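PDB 1SQ4: glyoxylate-induced Protein from Pseudomonas aeruginosa, which is of unknown function but has a double-barrel cupin fold and may act as a ureidoglycine aminohydrolase. Local coordinates for residues Val196-Glu208 / Phe245-Arg257. Numbering follows the deposited sequence.
Sequences VNFEPGGVIPFAE and FCPQACYSGGPGR
Phe-198 lies with one ring face over Cys-250, whose SG sits 4.0 Å from the ring centroid and 12° off the normal, a sulfur-aromatic contact. The thiol reaches this place because SG is anti to the backbone N (chi1 -177°). Ile-204 CG1 meets the same ring at its edge, and Ala-207 CB packs on Cys-250 CB. Behind these side chains the backbones pair antiparallel: Ile-204 N to Cys-250 O and Cys-250 N to Ile-204 O are both 2.9 Å. Past this pair the chain turns through Pro-205 and Phe-206, and Ala-207 N then bonds Gln-248 O. At the other end Ser-252 OG donates to Glu-199 O over 2.9 Å, approaching from above the carbonyl plane. Val-203 turns to the opposite face of the sheet, where its CG2 meets Tyr-251 CE1 and its CG1 meets CD1, approaching the ring obliquely. Gln-248 NE2 makes a weak bond to Glu-208 OE2 (3.3 Å), the amide and carboxylate planes nearly perpendicular, while Gln-248 OE1 is hydrogen-bonded to Tyr-225 OH. Arg-257 runs beside Asn-197, whose amide bonds Ser-177 and Arg-259. The contact thus links the two sheets of the C-terminal cupin barrel: strand 191-198 pairs with 176-179 and 258-265, the loop after it crosses over, and 203-204, short, weakly bonded and outermost within this chain, lies against 248-251, which is flanked beyond by 222-227.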
loop_
_atom_site.group_PDB
_atom_site.type_symbol
_atom_site.label_atom_id
_atom_site.label_comp_id
_atom_site.label_asym_id
_atom_site.label_seq_id
_atom_site.Cartn_x
_atom_site.Cartn_y
_atom_site.Cartn_z
ATOM N N VAL A 196 -8.547 17.254 28.320
ATOM C CA VAL A 196 -7.203 16.767 28.575
ATOM C C VAL A 196 -6.239 17.936 28.365
ATOM O O VAL A 196 -6.274 18.593 27.332
ATOM C CB VAL A 196 -6.869 15.621 27.622
ATOM C CG1 VAL A 196 -5.515 15.025 27.968
ATOM C CG2 VAL A 196 -7.959 14.577 27.697
ATOM N N ASN A 197 -5.394 18.191 29.358
ATOM C CA ASN A 197 -4.439 19.283 29.294
ATOM C C ASN A 197 -2.990 18.828 29.176
ATOM O O ASN A 197 -2.501 18.054 30.005
ATOM C CB ASN A 197 -4.553 20.147 30.537
ATOM C CG ASN A 197 -5.967 20.364 30.960
ATOM O OD1 ASN A 197 -6.787 20.871 30.198
ATOM N ND2 ASN A 197 -6.272 19.977 32.186
ATOM N N PHE A 198 -2.313 19.333 28.149
ATOM C CA PHE A 198 -0.909 19.026 27.904
ATOM C C PHE A 198 -0.071 20.301 27.978
ATOM O O PHE A 198 -0.280 21.245 27.210
ATOM C CB PHE A 198 -0.702 18.408 26.519
ATOM C CG PHE A 198 -1.176 16.991 26.398
ATOM C CD1 PHE A 198 -2.483 16.707 26.015
ATOM C CD2 PHE A 198 -0.311 15.937 26.656
ATOM C CE1 PHE A 198 -2.920 15.388 25.879
ATOM C CE2 PHE A 198 -0.732 14.614 26.526
ATOM C CZ PHE A 198 -2.039 14.342 26.139
ATOM N N GLU A 199 0.878 20.322 28.907
ATOM C CA GLU A 199 1.776 21.456 29.060
ATOM C C GLU A 199 2.780 21.376 27.919
ATOM O O GLU A 199 3.022 20.300 27.378
ATOM C CB GLU A 199 2.513 21.378 30.397
ATOM C CG GLU A 199 1.678 21.798 31.581
ATOM C CD GLU A 199 1.350 23.280 31.545
ATOM O OE1 GLU A 199 2.294 24.098 31.614
ATOM O OE2 GLU A 199 0.154 23.628 31.445
ATOM N N PRO A 200 3.383 22.513 27.544
ATOM C CA PRO A 200 4.364 22.552 26.454
ATOM C C PRO A 200 5.604 21.725 26.755
ATOM O O PRO A 200 6.611 21.816 26.054
ATOM C CB PRO A 200 4.672 24.041 26.328
ATOM C CG PRO A 200 4.507 24.531 27.726
ATOM C CD PRO A 200 3.247 23.837 28.174
ATOM N N GLY A 201 5.511 20.905 27.796
ATOM C CA GLY A 201 6.628 20.077 28.201
ATOM C C GLY A 201 7.216 19.173 27.136
ATOM O O GLY A 201 7.531 19.605 26.023
ATOM N N GLY A 202 7.357 17.900 27.493
ATOM C CA GLY A 202 7.936 16.935 26.583
ATOM C C GLY A 202 6.972 15.969 25.924
ATOM O O GLY A 202 5.834 16.312 25.582
ATOM N N VAL A 203 7.450 14.743 25.755
ATOM C CA VAL A 203 6.687 13.694 25.110
ATOM C C VAL A 203 5.738 12.962 26.046
ATOM O O VAL A 203 5.889 12.998 27.270
ATOM C CB VAL A 203 7.627 12.647 24.483
ATOM C CG1 VAL A 203 6.897 11.875 23.387
ATOM C CG2 VAL A 203 8.877 13.331 23.945
ATOM N N ILE A 204 4.750 12.303 25.445
ATOM C CA ILE A 204 3.773 11.517 26.173
ATOM C C ILE A 204 3.547 10.228 25.402
ATOM O O ILE A 204 2.624 10.124 24.601
ATOM C CB ILE A 204 2.432 12.228 26.302
ATOM C CG1 ILE A 204 2.616 13.583 26.980
ATOM C CG2 ILE A 204 1.475 11.354 27.079
ATOM C CD1 ILE A 204 3.151 14.652 26.043
ATOM N N PRO A 205 4.401 9.227 25.640
ATOM C CA PRO A 205 4.332 7.924 24.983
ATOM C C PRO A 205 3.003 7.200 25.117
ATOM O O PRO A 205 2.638 6.420 24.246
ATOM C CB PRO A 205 5.487 7.162 25.619
ATOM C CG PRO A 205 5.595 7.787 26.970
ATOM C CD PRO A 205 5.466 9.237 26.656
ATOM N N PHE A 206 2.285 7.439 26.204
ATOM C CA PHE A 206 0.989 6.794 26.383
ATOM C C PHE A 206 -0.042 7.840 26.791
ATOM O O PHE A 206 -0.188 8.161 27.972
ATOM C CB PHE A 206 1.067 5.685 27.437
ATOM C CG PHE A 206 2.049 4.591 27.100
ATOM C CD1 PHE A 206 3.408 4.749 27.363
ATOM C CD2 PHE A 206 1.616 3.402 26.510
ATOM C CE1 PHE A 206 4.323 3.739 27.044
ATOM C CE2 PHE A 206 2.522 2.387 26.187
ATOM C CZ PHE A 206 3.877 2.557 26.455
ATOM N N ALA A 207 -0.753 8.378 25.807
ATOM C CA ALA A 207 -1.743 9.408 26.082
ATOM C C ALA A 207 -3.167 8.888 26.007
ATOM O O ALA A 207 -4.127 9.664 26.098
ATOM C CB ALA A 207 -1.558 10.573 25.121
ATOM N N GLU A 208 -3.304 7.580 25.831
ATOM C CA GLU A 208 -4.620 6.964 25.747
ATOM C C GLU A 208 -5.286 7.077 27.111
ATOM O O GLU A 208 -4.677 6.763 28.128
ATOM C CB GLU A 208 -4.483 5.492 25.332
ATOM C CG GLU A 208 -5.805 4.777 25.031
ATOM C CD GLU A 208 -5.671 3.715 23.925
ATOM O OE1 GLU A 208 -4.797 2.819 24.049
ATOM O OE2 GLU A 208 -6.442 3.777 22.933
ATOM N N PHE A 245 -8.540 0.673 21.203
ATOM C CA PHE A 245 -7.203 0.169 21.387
ATOM C C PHE A 245 -6.230 0.929 20.515
ATOM O O PHE A 245 -5.044 0.631 20.504
ATOM C CB PHE A 245 -7.162 -1.314 21.069
ATOM C CG PHE A 245 -8.001 -2.142 21.975
ATOM C CD1 PHE A 245 -7.615 -2.362 23.293
ATOM C CD2 PHE A 245 -9.191 -2.693 21.517
ATOM C CE1 PHE A 245 -8.400 -3.134 24.146
ATOM C CE2 PHE A 245 -9.987 -3.464 22.358
ATOM C CZ PHE A 245 -9.590 -3.682 23.676
ATOM N N CYS A 246 -6.731 1.920 19.787
ATOM C CA CYS A 246 -5.866 2.724 18.933
ATOM C C CYS A 246 -4.796 3.413 19.785
ATOM O O CYS A 246 -5.116 4.201 20.669
ATOM C CB CYS A 246 -6.687 3.778 18.198
ATOM S SG CYS A 246 -5.692 4.824 17.111
ATOM N N PRO A 247 -3.510 3.119 19.537
ATOM C CA PRO A 247 -2.454 3.755 20.332
ATOM C C PRO A 247 -2.485 5.285 20.235
ATOM O O PRO A 247 -2.801 5.846 19.185
ATOM C CB PRO A 247 -1.178 3.160 19.741
ATOM C CG PRO A 247 -1.630 1.817 19.253
ATOM C CD PRO A 247 -2.938 2.138 18.601
ATOM N N GLN A 248 -2.156 5.951 21.338
ATOM C CA GLN A 248 -2.153 7.409 21.383
ATOM C C GLN A 248 -0.917 7.962 22.063
ATOM O O GLN A 248 -0.682 7.718 23.248
ATOM C CB GLN A 248 -3.373 7.912 22.140
ATOM C CG GLN A 248 -4.688 7.307 21.710
ATOM C CD GLN A 248 -5.842 7.922 22.461
ATOM O OE1 GLN A 248 -6.027 9.133 22.417
ATOM N NE2 GLN A 248 -6.620 7.102 23.158
ATOM N N ALA A 249 -0.132 8.723 21.319
ATOM C CA ALA A 249 1.077 9.336 21.861
ATOM C C ALA A 249 0.998 10.801 21.513
ATOM O O ALA A 249 0.502 11.177 20.449
ATOM C CB ALA A 249 2.300 8.721 21.233
ATOM N N CYS A 250 1.497 11.636 22.400
ATOM C CA CYS A 250 1.423 13.048 22.137
ATOM C C CYS A 250 2.763 13.742 22.227
ATOM O O CYS A 250 3.615 13.364 23.020
ATOM C CB CYS A 250 0.432 13.699 23.097
ATOM S SG CYS A 250 0.220 15.446 22.769
ATOM N N TYR A 251 2.941 14.766 21.406
ATOM C CA TYR A 251 4.186 15.513 21.400
ATOM C C TYR A 251 3.821 16.989 21.380
ATOM O O TYR A 251 3.939 17.646 20.354
ATOM C CB TYR A 251 5.001 15.158 20.152
ATOM C CG TYR A 251 6.504 15.173 20.340
ATOM C CD1 TYR A 251 7.209 13.993 20.618
ATOM C CD2 TYR A 251 7.223 16.362 20.235
ATOM C CE1 TYR A 251 8.602 14.003 20.788
ATOM C CE2 TYR A 251 8.609 16.393 20.404
ATOM C CZ TYR A 251 9.299 15.215 20.682
ATOM O OH TYR A 251 10.671 15.270 20.881
ATOM N N SER A 252 3.359 17.506 22.511
ATOM C CA SER A 252 2.975 18.907 22.588
ATOM C C SER A 252 4.196 19.770 22.850
ATOM O O SER A 252 4.704 19.826 23.977
ATOM C CB SER A 252 1.971 19.120 23.707
ATOM O OG SER A 252 2.566 18.828 24.952
ATOM N N GLY A 253 4.662 20.446 21.806
ATOM C CA GLY A 253 5.821 21.310 21.938
ATOM C C GLY A 253 5.486 22.782 21.762
ATOM O O GLY A 253 6.360 23.634 21.926
ATOM N N GLY A 254 4.228 23.080 21.439
ATOM C CA GLY A 254 3.811 24.458 21.238
ATOM C C GLY A 254 4.212 25.409 22.350
ATOM O O GLY A 254 4.471 24.969 23.472
ATOM N N PRO A 255 4.273 26.723 22.079
ATOM C CA PRO A 255 4.654 27.676 23.120
ATOM C C PRO A 255 3.622 27.741 24.249
ATOM O O PRO A 255 3.977 27.918 25.415
ATOM C CB PRO A 255 4.788 28.991 22.354
ATOM C CG PRO A 255 3.762 28.847 21.278
ATOM C CD PRO A 255 3.939 27.413 20.824
ATOM N N GLY A 256 2.349 27.572 23.904
ATOM C CA GLY A 256 1.294 27.626 24.908
ATOM C C GLY A 256 0.777 26.278 25.388
ATOM O O GLY A 256 1.449 25.252 25.256
ATOM N N ARG A 257 -0.419 26.270 25.964
ATOM C CA ARG A 257 -0.990 25.023 26.448
ATOM C C ARG A 257 -1.736 24.329 25.307
ATOM O O ARG A 257 -2.314 24.989 24.451
ATOM C CB ARG A 257 -1.927 25.296 27.630
ATOM C CG ARG A 257 -2.139 24.087 28.525
ATOM C CD ARG A 257 -2.625 24.462 29.923
ATOM N NE ARG A 257 -3.864 25.224 29.868
ATOM C CZ ARG A 257 -4.890 25.065 30.700
ATOM N NH1 ARG A 257 -4.838 24.163 31.673
ATOM N NH2 ARG A 257 -5.980 25.802 30.544
#